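Local coordinates for protein putative aspartyl-tRNA synthetase (Leishmania major, PDB 6OD8) that probably joins L-aspartate to its tRNA at the expense of ATP, as a class II aspartyl-tRNA synthetase of the type 2 subfamily, at residues Val259-Glu263 with Val296-Glu300; Arg456-Glu462 with Arg498-Val504; Asp202-Asn206 with Gln554-Pro558. All coordinates share one frame; numbering follows the deposited sequence.

Contact 1: Val259-Glu263 with Val296-Glu300; sequences VFKLE and VFRSE
Phe260 reaches across to Phe297 with the rim of its ring and not with a face. Phe260 CD2 lies 3.9 Å from Phe297 CB, and that carbon sits in the plane of the Phe260 ring. The two phenylalanine side chains cross at about a right angle. Phe297 has CG anti to its carbonyl carbon (chi1 -57°), which leads its ring away from Phe260 and presents CB. The backbone of the next two residues completes the setting of the Phe260 ring. Ser299 CA lies over one face. The carbonyl oxygen of Arg298 approaches CE2 obliquely, with Phe260 CE2 and Arg298 O 3.7 Å apart.

Phe-Arg-Ser-Glu at 297-300 matches the FRxE signature of class II motif 2, at the end of its first strand, 289-297. In relatives this motif helps to bind ATP and the tRNA acceptor end, and it probably does so here. Residues 253-258, just before Val259, are not modelled, consistent with the mobile flipping loop of aspartyl-tRNA synthetases.

Beside this gap Ser299 makes the polar bond of the contact. Val259 N donates to Ser299 OG at 2.9 Å. Ser299 holds OG between its backbone N and carbonyl carbon (chi1 56°), which turns the oxygen toward Val259. Ser299 OG also lies 3.3 Å from Val259 CG1, but Val259 is poorly ordered and this distance is less certain. Arg298 turns the other way. Arg298 NE makes a weak bond to Phe297 O at 3.3 Å, and its NH2 bonds to Gln273 O. Within the chain, Leu271 of strand 267-271 touches both phenylalanines. The ring of Phe260 also meets Tyr264 of the second subunit, with the two planes nearly parallel.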
loop_
_atom_site.group_PDB
_atom_site.type_symbol
_atom_site.label_atom_id
_atom_site.label_comp_id
_atom_site.label_asym_id
_atom_site.label_seq_id
_atom_site.Cartn_x
_atom_site.Cartn_y
_atom_site.Cartn_z
ATOM N N VAL A 259 -18.789 6.129 -12.125
ATOM C CA VAL A 259 -19.717 7.241 -11.948
ATOM C C VAL A 259 -20.457 7.118 -10.602
ATOM O O VAL A 259 -21.682 7.231 -10.524
ATOM C CB VAL A 259 -20.693 7.339 -13.162
ATOM C CG1 VAL A 259 -21.571 6.081 -13.296
ATOM C CG2 VAL A 259 -21.518 8.644 -13.125
ATOM N N PHE A 260 -19.695 6.864 -9.535
ATOM C CA PHE A 260 -20.183 7.083 -8.177
ATOM C C PHE A 260 -20.137 8.577 -7.890
ATOM O O PHE A 260 -19.057 9.167 -7.891
ATOM C CB PHE A 260 -19.329 6.333 -7.150
ATOM C CG PHE A 260 -19.655 4.862 -7.038
ATOM C CD1 PHE A 260 -20.944 4.445 -6.743
ATOM C CD2 PHE A 260 -18.672 3.907 -7.215
ATOM C CE1 PHE A 260 -21.250 3.090 -6.643
ATOM C CE2 PHE A 260 -18.962 2.548 -7.116
ATOM C CZ PHE A 260 -20.250 2.136 -6.824
ATOM N N LYS A 261 -21.291 9.187 -7.664
ATOM C CA LYS A 261 -21.395 10.619 -7.427
ATOM C C LYS A 261 -21.546 10.894 -5.935
ATOM O O LYS A 261 -22.408 10.307 -5.274
ATOM C CB LYS A 261 -22.590 11.195 -8.183
ATOM C CG LYS A 261 -22.713 12.701 -8.065
ATOM C CD LYS A 261 -23.620 13.272 -9.137
ATOM C CE LYS A 261 -25.056 13.197 -8.738
ATOM N NZ LYS A 261 -25.869 14.135 -9.573
ATOM N N LEU A 262 -20.755 11.821 -5.416
ATOM C CA LEU A 262 -20.819 12.122 -3.993
ATOM C C LEU A 262 -21.059 13.607 -3.791
ATOM O O LEU A 262 -20.701 14.429 -4.639
ATOM C CB LEU A 262 -19.546 11.679 -3.281
ATOM C CG LEU A 262 -18.249 12.287 -3.779
ATOM C CD1 LEU A 262 -17.422 12.807 -2.581
ATOM C CD2 LEU A 262 -17.466 11.247 -4.575
ATOM N N GLU A 263 -21.727 13.938 -2.682
ATOM C CA GLU A 263 -21.879 15.334 -2.297
ATOM C C GLU A 263 -20.556 15.832 -1.737
ATOM O O GLU A 263 -20.000 15.228 -0.814
ATOM C CB GLU A 263 -22.992 15.507 -1.254
ATOM C CG GLU A 263 -24.376 15.145 -1.739
ATOM C CD GLU A 263 -25.427 15.179 -0.633
ATOM O OE1 GLU A 263 -26.603 14.900 -0.940
ATOM O OE2 GLU A 263 -25.084 15.474 0.535
ATOM N N VAL A 296 -10.069 0.985 -5.935
ATOM C CA VAL A 296 -10.612 1.327 -7.241
ATOM C C VAL A 296 -12.101 1.011 -7.179
ATOM O O VAL A 296 -12.557 0.222 -6.350
ATOM C CB VAL A 296 -9.907 0.567 -8.375
ATOM C CG1 VAL A 296 -8.457 1.025 -8.468
ATOM C CG2 VAL A 296 -9.942 -0.900 -8.136
ATOM N N PHE A 297 -12.872 1.670 -8.034
ATOM C CA PHE A 297 -14.326 1.626 -7.935
ATOM C C PHE A 297 -14.893 1.395 -9.327
ATOM O O PHE A 297 -14.463 2.048 -10.280
ATOM C CB PHE A 297 -14.866 2.922 -7.301
ATOM C CG PHE A 297 -14.291 3.218 -5.921
ATOM C CD1 PHE A 297 -14.865 2.669 -4.779
ATOM C CD2 PHE A 297 -13.169 4.041 -5.769
ATOM C CE1 PHE A 297 -14.339 2.938 -3.495
ATOM C CE2 PHE A 297 -12.627 4.307 -4.498
ATOM C CZ PHE A 297 -13.221 3.745 -3.350
ATOM N N ARG A 298 -15.799 0.423 -9.451
ATOM C CA ARG A 298 -16.506 0.138 -10.696
ATOM C C ARG A 298 -17.982 0.395 -10.462
ATOM O O ARG A 298 -18.581 -0.190 -9.557
ATOM C CB ARG A 298 -16.281 -1.300 -11.160
ATOM C CG ARG A 298 -14.837 -1.578 -11.581
ATOM C CD ARG A 298 -14.296 -0.486 -12.516
ATOM N NE ARG A 298 -12.906 -0.146 -12.210
ATOM C CZ ARG A 298 -11.855 -0.821 -12.669
ATOM N NH1 ARG A 298 -12.037 -1.870 -13.463
ATOM N NH2 ARG A 298 -10.623 -0.451 -12.334
ATOM N N SER A 299 -18.569 1.264 -11.275
ATOM C CA SER A 299 -19.941 1.679 -11.053
ATOM C C SER A 299 -20.947 0.866 -11.858
ATOM O O SER A 299 -22.105 1.259 -11.926
ATOM C CB SER A 299 -20.099 3.170 -11.369
ATOM O OG SER A 299 -19.676 3.464 -12.690
ATOM N N GLU A 300 -20.549 -0.256 -12.450
ATOM C CA GLU A 300 -21.501 -1.060 -13.203
ATOM C C GLU A 300 -22.339 -1.924 -12.265
ATOM O O GLU A 300 -21.847 -2.471 -11.275
ATOM C CB GLU A 300 -20.783 -1.928 -14.240
ATOM C CG GLU A 300 -19.539 -2.615 -13.733
ATOM C CD GLU A 300 -18.565 -2.938 -14.851
ATOM O OE1 GLU A 300 -18.877 -2.614 -16.017
ATOM O OE2 GLU A 300 -17.490 -3.507 -14.566
#

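Contact 2: Arg456-Glu462 with Arg498-Val504; sequences RPFYTME and RAKMLNV. With EDO (1,2-ethanediol), chain C; EDO (1,2-ethanediol), chain F.
The C-terminal end of helix 492-501, closed by a Schellman motif at Asn503, packs against a type I beta turn, Pro457-Thr460, in the loop between strands 445-449 and 472-477 of the class II catalytic fold. Arg498 joins the two. Its CG is anti to the backbone N (chi1 -176°) and the chain runs extended from there to NE, which carries the guanidinium across the turn. It grips one atom side-on: Arg498 NE donates to Pro457 O at 3.1 Å, and Arg498 NH2 to the same Pro457 O at 3.2 Å. Pro457 O lies in the guanidinium plane, but NH2 stands above the carbonyl plane and NE is tilted from it. Thr460 N also donates to this oxygen. Arg498 NH2 adds a weak bond to Arg456 O.

At another edge, Arg498 NH1 forms a salt bridge with Glu462 OE2 at 2.8 Å, using the anti lone pair of the carboxylate oxygen. The carboxylate and guanidinium planes stand 86° apart. Ser453 OG is a second partner of NH1. Two ethanediol molecules, probably from the crystallisation liquor, bond to the Glu462 carboxylate.

Phe458 supplies the apolar part. Phe458 CB lies 3.9 Å from Leu502 CD1, Phe458 CD2 is 4.0 Å from Val504 CG1, and Phe458 CD1 meets Ala499 CB at 3.9 Å.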
loop_
_atom_site.group_PDB
_atom_site.type_symbol
_atom_site.label_atom_id
_atom_site.label_comp_id
_atom_site.label_asym_id
_atom_site.label_seq_id
_atom_site.Cartn_x
_atom_site.Cartn_y
_atom_site.Cartn_z
ATOM N N ARG A 456 -9.706 -0.973 -27.218
ATOM C CA ARG A 456 -8.804 -0.324 -26.279
ATOM C C ARG A 456 -9.198 1.128 -26.043
ATOM O O ARG A 456 -9.801 1.769 -26.912
ATOM C CB ARG A 456 -7.353 -0.376 -26.786
ATOM C CG ARG A 456 -6.806 -1.784 -26.895
ATOM C CD ARG A 456 -7.136 -2.628 -25.666
ATOM N NE ARG A 456 -5.932 -3.249 -25.149
ATOM C CZ ARG A 456 -5.894 -4.321 -24.362
ATOM N NH1 ARG A 456 -7.008 -4.934 -23.998
ATOM N NH2 ARG A 456 -4.722 -4.780 -23.952
ATOM N N PRO A 457 -8.840 1.679 -24.876
ATOM C CA PRO A 457 -9.183 3.066 -24.540
ATOM C C PRO A 457 -8.486 4.079 -25.437
ATOM O O PRO A 457 -7.520 3.780 -26.138
ATOM C CB PRO A 457 -8.678 3.200 -23.088
ATOM C CG PRO A 457 -8.571 1.850 -22.575
ATOM C CD PRO A 457 -8.227 0.971 -23.739
ATOM N N PHE A 458 -8.966 5.327 -25.346
ATOM C CA PHE A 458 -8.501 6.400 -26.222
ATOM C C PHE A 458 -7.021 6.715 -26.015
ATOM O O PHE A 458 -6.370 7.228 -26.930
ATOM C CB PHE A 458 -9.359 7.670 -26.013
ATOM C CG PHE A 458 -9.170 8.320 -24.663
ATOM C CD1 PHE A 458 -8.302 9.395 -24.514
ATOM C CD2 PHE A 458 -9.838 7.840 -23.540
ATOM C CE1 PHE A 458 -8.103 9.977 -23.274
ATOM C CE2 PHE A 458 -9.648 8.421 -22.284
ATOM C CZ PHE A 458 -8.780 9.491 -22.152
ATOM N N TYR A 459 -6.478 6.454 -24.824
ATOM C CA TYR A 459 -5.075 6.760 -24.535
ATOM C C TYR A 459 -4.095 5.663 -24.982
ATOM O O TYR A 459 -2.896 5.787 -24.727
ATOM C CB TYR A 459 -4.879 7.037 -23.037
ATOM C CG TYR A 459 -5.526 6.044 -22.094
ATOM C CD1 TYR A 459 -4.936 4.805 -21.833
ATOM C CD2 TYR A 459 -6.724 6.344 -21.458
ATOM C CE1 TYR A 459 -5.529 3.901 -20.986
ATOM C CE2 TYR A 459 -7.319 5.438 -20.579
ATOM C CZ TYR A 459 -6.720 4.227 -20.361
ATOM O OH TYR A 459 -7.287 3.302 -19.525
ATOM N N THR A 460 -4.564 4.614 -25.657
ATOM C CA THR A 460 -3.678 3.534 -26.098
ATOM C C THR A 460 -3.013 3.886 -27.430
ATOM O O THR A 460 -3.702 4.227 -28.398
ATOM C CB THR A 460 -4.480 2.250 -26.255
ATOM O OG1 THR A 460 -5.186 1.999 -25.034
ATOM C CG2 THR A 460 -3.548 1.070 -26.575
ATOM N N MET A 461 -1.679 3.763 -27.491
ATOM C CA MET A 461 -0.942 4.036 -28.728
ATOM C C MET A 461 -1.232 2.975 -29.782
ATOM O O MET A 461 -1.148 1.776 -29.503
ATOM C CB MET A 461 0.567 4.092 -28.451
ATOM C CG MET A 461 1.429 4.471 -29.680
ATOM S SD MET A 461 1.334 6.214 -30.101
ATOM C CE MET A 461 2.483 6.897 -28.865
ATOM N N GLU A 462 -1.578 3.421 -31.000
ATOM C CA GLU A 462 -1.812 2.503 -32.112
ATOM C C GLU A 462 -0.488 2.036 -32.737
ATOM O O GLU A 462 0.538 2.716 -32.661
ATOM C CB GLU A 462 -2.687 3.180 -33.181
ATOM C CG GLU A 462 -4.136 3.401 -32.726
ATOM C CD GLU A 462 -4.853 4.510 -33.493
ATOM O OE1 GLU A 462 -4.296 5.018 -34.494
ATOM O OE2 GLU A 462 -5.981 4.877 -33.089
ATOM N N ARG A 498 -7.322 10.499 -31.237
ATOM C CA ARG A 498 -7.856 9.160 -31.001
ATOM C C ARG A 498 -9.149 9.229 -30.190
ATOM O O ARG A 498 -10.105 8.496 -30.475
ATOM C CB ARG A 498 -6.816 8.255 -30.328
ATOM C CG ARG A 498 -7.309 6.795 -30.142
ATOM C CD ARG A 498 -6.229 5.795 -29.664
ATOM N NE ARG A 498 -6.849 4.624 -29.038
ATOM C CZ ARG A 498 -7.390 3.614 -29.717
ATOM N NH1 ARG A 498 -7.356 3.609 -31.046
ATOM N NH2 ARG A 498 -7.953 2.602 -29.078
ATOM N N ALA A 499 -9.215 10.132 -29.205
ATOM C CA ALA A 499 -10.453 10.309 -28.448
ATOM C C ALA A 499 -11.605 10.724 -29.357
ATOM O O ALA A 499 -12.740 10.266 -29.184
ATOM C CB ALA A 499 -10.249 11.339 -27.336
ATOM N N LYS A 500 -11.335 11.602 -30.322
ATOM C CA LYS A 500 -12.386 12.020 -31.248
ATOM C C LYS A 500 -12.874 10.841 -32.079
ATOM O O LYS A 500 -14.082 10.641 -32.247
ATOM C CB LYS A 500 -11.876 13.145 -32.146
ATOM N N MET A 501 -11.938 10.041 -32.604
ATOM C CA MET A 501 -12.304 8.855 -33.373
ATOM C C MET A 501 -13.186 7.911 -32.564
ATOM O O MET A 501 -14.103 7.281 -33.112
ATOM C CB MET A 501 -11.045 8.119 -33.842
ATOM C CG MET A 501 -11.331 6.816 -34.592
ATOM S SD MET A 501 -9.929 5.681 -34.655
ATOM C CE MET A 501 -9.793 5.189 -32.938
ATOM N N LEU A 502 -12.910 7.782 -31.266
ATOM C CA LEU A 502 -13.666 6.894 -30.398
ATOM C C LEU A 502 -14.907 7.558 -29.823
ATOM O O LEU A 502 -15.616 6.926 -29.031
ATOM C CB LEU A 502 -12.770 6.382 -29.261
ATOM C CG LEU A 502 -11.651 5.438 -29.705
ATOM C CD1 LEU A 502 -10.837 5.011 -28.519
ATOM C CD2 LEU A 502 -12.218 4.214 -30.416
ATOM N N ASN A 503 -15.178 8.810 -30.205
ATOM C CA ASN A 503 -16.316 9.584 -29.704
ATOM C C ASN A 503 -16.254 9.767 -28.194
ATOM O O ASN A 503 -17.285 9.797 -27.516
ATOM C CB ASN A 503 -17.651 8.955 -30.116
ATOM C CG ASN A 503 -18.037 9.308 -31.532
ATOM O OD1 ASN A 503 -17.907 10.461 -31.947
ATOM N ND2 ASN A 503 -18.500 8.317 -32.294
ATOM N N VAL A 504 -15.042 9.903 -27.655
ATOM C CA VAL A 504 -14.838 10.086 -26.223
ATOM C C VAL A 504 -14.659 11.568 -25.937
ATOM O O VAL A 504 -13.927 12.275 -26.646
ATOM C CB VAL A 504 -13.632 9.277 -25.707
ATOM C CG1 VAL A 504 -13.342 9.645 -24.262
ATOM C CG2 VAL A 504 -13.896 7.786 -25.839
HETATM C C1 EDO C . -6.693 8.281 -34.690
HETATM O O1 EDO C . -6.468 7.695 -33.399
HETATM C C2 EDO C . -5.555 7.908 -35.641
HETATM O O2 EDO C . -5.800 6.626 -36.235
HETATM C C1 EDO F . -1.489 7.439 -33.810
HETATM O O1 EDO F . -1.911 6.349 -34.655
HETATM C C2 EDO F . -1.162 6.914 -32.407
HETATM O O2 EDO F . -2.280 6.186 -31.875
#

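Contact 3: Asp202-Asn206 with Gln554-Pro558; sequences DTRLN and QRTTP
Asp202-Asn206 lies on the short helix 201-206, and Arg555-Pro558 is an irregular tail that closes on it. The CA atoms of Asn206 and Pro558 are 6.5 Å apart, but those of Asp202 and Arg555 are 9.3 Å apart, so a long side chain must bridge that end. The peptide bond before Pro558 is cis. Here the proline ring lies against the helix, with Pro558 CD 3.2 Å from Leu205 O.

Arg555 does the bridging. Its chain leaves extended and bends at chi3 (-67°), which lays the guanidinium against the helix. One face is covered by Leu205, whose CB stands 3.6 Å above the plane, over its centre. The polar partners are at the edge. Arg555 NH2 forms a salt bridge with Asp202 OD1 at 3.0 Å, meeting that oxygen from above the carboxylate plane. Asn206 OD1 is gripped end-on by two nitrogens, Arg555 NH1 at 3.0 Å and Arg555 NH2 at 3.1 Å. The NH1 bond runs closer to the direction of the amide C=O, at 158°.

Arg555 NH1 also donates to Thr557 O at 2.8 Å, which ties the guanidinium to its own tail. A water links Asn206 OD1 to Thr557 OG1. The terminal carboxylate of Pro558 pairs with Arg551 and bonds to Tyr278 of the second subunit. The tail follows strand 523-529 and helix 530-538, the motif 3 elements of the class II core, and is bound to helix 201-206 next to the dimer interface.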
loop_
_atom_site.group_PDB
_atom_site.type_symbol
_atom_site.label_atom_id
_atom_site.label_comp_id
_atom_site.label_asym_id
_atom_site.label_seq_id
_atom_site.Cartn_x
_atom_site.Cartn_y
_atom_site.Cartn_z
ATOM N N ASP A 202 -23.811 -15.419 1.525
ATOM C CA ASP A 202 -24.321 -14.212 2.177
ATOM C C ASP A 202 -24.275 -14.332 3.700
ATOM O O ASP A 202 -23.922 -13.368 4.389
ATOM C CB ASP A 202 -25.737 -13.894 1.690
ATOM C CG ASP A 202 -25.737 -13.227 0.304
ATOM O OD1 ASP A 202 -24.786 -12.456 -0.001
ATOM O OD2 ASP A 202 -26.682 -13.484 -0.482
ATOM N N THR A 203 -24.618 -15.500 4.246
ATOM C CA THR A 203 -24.524 -15.687 5.693
ATOM C C THR A 203 -23.078 -15.567 6.161
ATOM O O THR A 203 -22.792 -14.966 7.204
ATOM C CB THR A 203 -25.111 -17.046 6.067
ATOM O OG1 THR A 203 -26.446 -17.120 5.562
ATOM C CG2 THR A 203 -25.130 -17.229 7.582
ATOM N N ARG A 204 -22.157 -16.112 5.371
ATOM C CA ARG A 204 -20.725 -15.978 5.623
ATOM C C ARG A 204 -20.306 -14.516 5.724
ATOM O O ARG A 204 -19.601 -14.117 6.657
ATOM C CB ARG A 204 -19.980 -16.652 4.482
ATOM C CG ARG A 204 -18.855 -17.531 4.843
ATOM C CD ARG A 204 -18.249 -18.094 3.566
ATOM N NE ARG A 204 -18.636 -19.481 3.343
ATOM C CZ ARG A 204 -18.022 -20.502 3.932
ATOM N NH1 ARG A 204 -17.013 -20.262 4.766
ATOM N NH2 ARG A 204 -18.400 -21.747 3.693
ATOM N N LEU A 205 -20.709 -13.703 4.747
ATOM C CA LEU A 205 -20.228 -12.326 4.711
ATOM C C LEU A 205 -20.936 -11.470 5.746
ATOM O O LEU A 205 -20.362 -10.485 6.221
ATOM C CB LEU A 205 -20.404 -11.733 3.306
ATOM C CG LEU A 205 -19.713 -12.521 2.193
ATOM C CD1 LEU A 205 -20.067 -11.992 0.763
ATOM C CD2 LEU A 205 -18.203 -12.576 2.401
ATOM N N ASN A 206 -22.159 -11.847 6.125
ATOM C CA ASN A 206 -22.907 -11.081 7.114
ATOM C C ASN A 206 -22.283 -11.150 8.503
ATOM O O ASN A 206 -22.539 -10.257 9.309
ATOM C CB ASN A 206 -24.353 -11.571 7.190
ATOM C CG ASN A 206 -25.163 -11.175 5.979
ATOM O OD1 ASN A 206 -24.754 -10.304 5.212
ATOM N ND2 ASN A 206 -26.311 -11.812 5.794
ATOM N N GLN A 554 -25.490 -4.907 -4.205
ATOM C CA GLN A 554 -26.467 -5.198 -3.166
ATOM C C GLN A 554 -25.852 -5.245 -1.765
ATOM O O GLN A 554 -26.578 -5.457 -0.793
ATOM C CB GLN A 554 -27.177 -6.525 -3.472
ATOM N N ARG A 555 -24.546 -5.053 -1.631
ATOM C CA ARG A 555 -23.887 -5.253 -0.347
ATOM C C ARG A 555 -23.002 -4.060 -0.018
ATOM O O ARG A 555 -22.008 -3.813 -0.711
ATOM C CB ARG A 555 -23.062 -6.551 -0.357
ATOM C CG ARG A 555 -22.249 -6.749 0.935
ATOM C CD ARG A 555 -21.557 -8.105 0.984
ATOM N NE ARG A 555 -22.490 -9.243 1.086
ATOM C CZ ARG A 555 -23.106 -9.619 2.209
ATOM N NH1 ARG A 555 -22.910 -8.944 3.341
ATOM N NH2 ARG A 555 -23.920 -10.667 2.203
ATOM N N THR A 556 -23.349 -3.344 1.061
ATOM C CA THR A 556 -22.485 -2.334 1.665
ATOM C C THR A 556 -22.240 -2.600 3.151
ATOM O O THR A 556 -21.782 -1.693 3.859
ATOM C CB THR A 556 -23.088 -0.938 1.519
ATOM O OG1 THR A 556 -24.424 -0.953 2.034
ATOM C CG2 THR A 556 -23.130 -0.524 0.057
ATOM N N THR A 557 -22.582 -3.788 3.645
ATOM C CA THR A 557 -22.377 -4.178 5.038
ATOM C C THR A 557 -21.797 -5.586 5.084
ATOM O O THR A 557 -21.998 -6.367 4.145
ATOM C CB THR A 557 -23.683 -4.155 5.849
ATOM O OG1 THR A 557 -24.647 -5.009 5.214
ATOM C CG2 THR A 557 -24.233 -2.743 5.940
ATOM N N PRO A 558 -21.041 -5.930 6.146
ATOM C CA PRO A 558 -20.499 -5.033 7.183
ATOM C C PRO A 558 -19.583 -3.972 6.560
ATOM O O PRO A 558 -19.265 -2.947 7.155
ATOM C CB PRO A 558 -19.695 -5.974 8.095
ATOM C CG PRO A 558 -20.303 -7.336 7.882
ATOM C CD PRO A 558 -20.787 -7.356 6.447
ATOM O OXT PRO A 558 -19.165 -4.127 5.408
HETATM O O HOH W 1 -24.427 -7.463 6.359
#

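Contact 3 joins segments 348 residues apart in the chain, and contacts 1 and 2 both lie within the loop it closes. Those two follow each other in series. Contact 1 is the middle one in space: its centre is about 19 Å from that of contact 3 and about 22 Å from that of contact 2, while contacts 2 and 3 have centres about 38 Å apart. None touches another; the nearest atoms of contacts 1 and 3 are about 8 Å apart. Contact 1 includes the motif 2 signature, so it is probably the one nearest to the ATP site. All three also meet the second subunit.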